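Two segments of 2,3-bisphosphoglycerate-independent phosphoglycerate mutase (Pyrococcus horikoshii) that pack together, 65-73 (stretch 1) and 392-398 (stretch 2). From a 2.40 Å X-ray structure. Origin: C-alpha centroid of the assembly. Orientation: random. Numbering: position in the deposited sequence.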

# COMPACT_ATOMS: atom_id res chain seq x y z
N LEU B 65 -21.09 12.31 -14.77
CA LEU B 65 -21.45 12.81 -16.10
C LEU B 65 -20.18 13.28 -16.80
O LEU B 65 -19.97 13.13 -18.00
CB LEU B 65 -22.40 14.01 -15.97
CG LEU B 65 -23.88 13.64 -15.76
CD1 LEU B 65 -24.71 14.85 -15.34
CD2 LEU B 65 -24.58 13.09 -17.01
N SER B 66 -19.32 13.92 -15.98
CA SER B 66 -18.04 14.42 -16.48
C SER B 66 -17.12 13.27 -16.92
O SER B 66 -16.58 13.27 -18.02
CB SER B 66 -17.38 15.23 -15.35
OG SER B 66 -16.15 15.79 -15.81
N ILE B 67 -16.95 12.27 -16.05
CA ILE B 67 -16.11 11.11 -16.34
C ILE B 67 -16.58 10.39 -17.61
O ILE B 67 -15.75 9.87 -18.36
CB ILE B 67 -16.14 10.12 -15.15
CG1 ILE B 67 -15.49 10.76 -13.91
CG2 ILE B 67 -15.45 8.82 -15.53
CD1 ILE B 67 -14.01 11.11 -14.05
N PHE B 68 -17.89 10.35 -17.85
CA PHE B 68 -18.41 9.67 -19.05
C PHE B 68 -18.21 10.49 -20.33
O PHE B 68 -18.54 10.00 -21.43
CB PHE B 68 -19.90 9.31 -18.88
CG PHE B 68 -20.15 8.22 -17.87
CD1 PHE B 68 -19.43 7.03 -17.93
CD2 PHE B 68 -21.09 8.40 -16.86
CE1 PHE B 68 -19.64 6.01 -16.97
CE2 PHE B 68 -21.31 7.41 -15.90
CZ PHE B 68 -20.59 6.21 -15.95
N GLY B 69 -17.70 11.71 -20.19
CA GLY B 69 -17.43 12.56 -21.35
C GLY B 69 -18.34 13.76 -21.58
O GLY B 69 -18.27 14.41 -22.64
N TYR B 70 -19.19 14.08 -20.61
CA TYR B 70 -20.11 15.20 -20.78
C TYR B 70 -19.71 16.41 -19.94
O TYR B 70 -18.93 16.29 -18.98
CB TYR B 70 -21.53 14.77 -20.37
CG TYR B 70 -22.08 13.62 -21.19
CD1 TYR B 70 -22.61 13.83 -22.48
CD2 TYR B 70 -22.02 12.31 -20.71
CE1 TYR B 70 -23.05 12.77 -23.26
CE2 TYR B 70 -22.46 11.23 -21.49
CZ TYR B 70 -22.97 11.46 -22.76
OH TYR B 70 -23.42 10.40 -23.52
N ASP B 71 -20.24 17.57 -20.32
CA ASP B 71 -19.99 18.81 -19.58
C ASP B 71 -21.10 18.88 -18.52
O ASP B 71 -22.27 19.09 -18.84
CB ASP B 71 -20.07 20.02 -20.53
CG ASP B 71 -19.88 21.35 -19.80
OD1 ASP B 71 -20.81 21.76 -19.05
OD2 ASP B 71 -18.81 21.97 -19.96
N PRO B 72 -20.73 18.70 -17.24
CA PRO B 72 -21.71 18.75 -16.15
C PRO B 72 -22.53 20.04 -16.08
O PRO B 72 -23.74 20.00 -15.84
CB PRO B 72 -20.86 18.51 -14.89
CG PRO B 72 -19.50 19.06 -15.29
CD PRO B 72 -19.35 18.59 -16.72
N TYR B 73 -21.87 21.19 -16.29
CA TYR B 73 -22.58 22.47 -16.24
C TYR B 73 -23.70 22.61 -17.27
O TYR B 73 -24.64 23.38 -17.06
CB TYR B 73 -21.59 23.63 -16.39
CG TYR B 73 -20.84 23.98 -15.12
CD1 TYR B 73 -21.51 24.08 -13.89
CD2 TYR B 73 -19.47 24.26 -15.14
CE1 TYR B 73 -20.84 24.45 -12.73
CE2 TYR B 73 -18.79 24.63 -13.98
CZ TYR B 73 -19.48 24.73 -12.78
OH TYR B 73 -18.81 25.12 -11.63
N ARG B 392 -9.40 17.94 -17.79
CA ARG B 392 -10.75 17.90 -17.21
C ARG B 392 -11.23 16.45 -17.24
O ARG B 392 -10.78 15.63 -18.06
CB ARG B 392 -11.75 18.77 -18.02
CG ARG B 392 -11.55 20.29 -17.89
CD ARG B 392 -11.76 20.78 -16.46
NE ARG B 392 -11.14 22.11 -16.27
CZ ARG B 392 -11.73 23.26 -16.57
NH1 ARG B 392 -12.97 23.28 -17.07
NH2 ARG B 392 -11.07 24.41 -16.40
N GLY B 393 -12.17 16.14 -16.34
CA GLY B 393 -12.72 14.80 -16.27
C GLY B 393 -13.36 14.38 -17.58
O GLY B 393 -13.28 13.21 -17.95
N HIS B 394 -13.98 15.32 -18.30
CA HIS B 394 -14.63 14.97 -19.57
C HIS B 394 -13.65 14.86 -20.75
O HIS B 394 -14.03 14.69 -21.91
CB HIS B 394 -15.80 15.95 -19.88
CG HIS B 394 -15.40 17.41 -19.82
ND1 HIS B 394 -14.55 18.00 -20.70
CD2 HIS B 394 -15.80 18.38 -18.88
CE1 HIS B 394 -14.45 19.29 -20.31
NE2 HIS B 394 -15.19 19.54 -19.22
N ASP B 395 -12.34 14.99 -20.45
CA ASP B 395 -11.30 14.74 -21.46
C ASP B 395 -10.90 13.25 -21.53
O ASP B 395 -10.29 12.79 -22.48
CB ASP B 395 -10.08 15.59 -21.11
CG ASP B 395 -10.38 17.05 -21.40
OD1 ASP B 395 -10.92 17.32 -22.48
OD2 ASP B 395 -10.09 17.90 -20.56
N ILE B 396 -11.23 12.53 -20.43
CA ILE B 396 -10.72 11.17 -20.26
C ILE B 396 -11.26 10.19 -21.31
O ILE B 396 -10.54 9.41 -21.92
CB ILE B 396 -11.11 10.69 -18.85
CG1 ILE B 396 -10.38 11.50 -17.79
CG2 ILE B 396 -10.71 9.21 -18.67
CD1 ILE B 396 -10.75 11.06 -16.37
N VAL B 397 -12.57 10.19 -21.56
CA VAL B 397 -13.14 9.27 -22.53
C VAL B 397 -12.60 9.56 -23.94
O VAL B 397 -12.18 8.64 -24.65
CB VAL B 397 -14.70 9.32 -22.50
CG1 VAL B 397 -15.29 8.61 -23.73
CG2 VAL B 397 -15.20 8.64 -21.20
N PRO B 398 -12.60 10.85 -24.36
CA PRO B 398 -12.08 11.17 -25.70
C PRO B 398 -10.65 10.66 -25.89
O PRO B 398 -10.30 10.11 -26.94
CB PRO B 398 -12.16 12.69 -25.75
CG PRO B 398 -13.40 12.98 -24.94
CD PRO B 398 -13.22 12.04 -23.73
O HOH W 1 -14.45 11.56 -19.78

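Residues that touch across the two stretches are at least 322 positions apart in the chain, yet the stretches bury 386 Å² of surface between them, both sides summed. Stretch 1 carries the end of one helix (65-67), a turn, and the beginning of another helix at Pro72; stretch 2 is a turn that leads into a helix through Ile396-Pro398. Their backbones come close at two points, where the CA atoms of Ile67 and Gly393 are 5.0 Å apart and those of Gly69 and His394 4.1 Å apart.

The geometry of stretch 1 is set by a Schellman motif. Gly69 leaves the helix with positive phi (108°), and the chain folds back through two backbone hydrogen bonds, from Gly69 N to Ser66 O and from Tyr70 N to Leu65 O, both 2.9 Å. At these angles a CB would be jammed against the preceding carbonyl oxygen, so the backbone by itself calls for glycine. Stretch 2 is held by its own bonds: Asp395 N donates to Arg392 O (2.9 Å), Arg392 N to the side chain of Asp395 at OD2 (2.9 Å), and Ile396 N to Gly393 O (3.3 Å). At the far end of stretch 1, Asp71 occupies an N-cap position, its side chain capping a backbone N just past the stretch.

No direct hydrogen bond joins the two stretches. Water 1 supplies the polar link instead, lying 2.6 Å from Ile67 O and 2.7 Å from Gly393 O, to which it can donate, and accepting from Val397 N at 2.9 Å. It thus joins a carbonyl at the end of the helix in stretch 1 to two backbone groups of stretch 2. A direct backbone approach accompanies this bridge: His394 CA lies 3.0 Å from Ser66 O, a CA-H...O contact with an angle of 131° at the hydrogen. Such a contact is weakly attractive, because the CA hydrogen is slightly polarised by the flanking peptide groups.

Close packing leaves no room for a side chain at Gly393, where an ideal CB would stand 2.7 Å from Ser66 OG, a clash. The next residue, His394, points its CA-to-CB bond toward stretch 1 and loses more area to the contact than any other residue, 92 Å². Its CB reaches 3.3 Å from Tyr70 O and 3.8 Å from Gly69 C, while its ring lies obliquely among Ser66, Tyr70, Asp71 and Pro72, with CD2 4.0 Å from Ser66 OG and 4.2 Å from Pro72 CD. Asp71 OD2 and His394 NE2 remain 4.4 Å apart, too far for a hydrogen bond, and the ring meets stretch 1 through van der Waals contacts.

Aliphatic side chains complete the contact. Val397, with chi1 in the t well, brings CG2 to 3.1 Å from Ile67 O and 3.6 Å from Phe68 O, fitting a methyl against the carbonyls at the helix end. Ile67 starts with its CA-to-CB bond directed away from stretch 2, but its m,m rotamer brings the tip nearer, and its CD1 meets Ile396 CD1 at 4.0 Å in an apolar contact between buried residues.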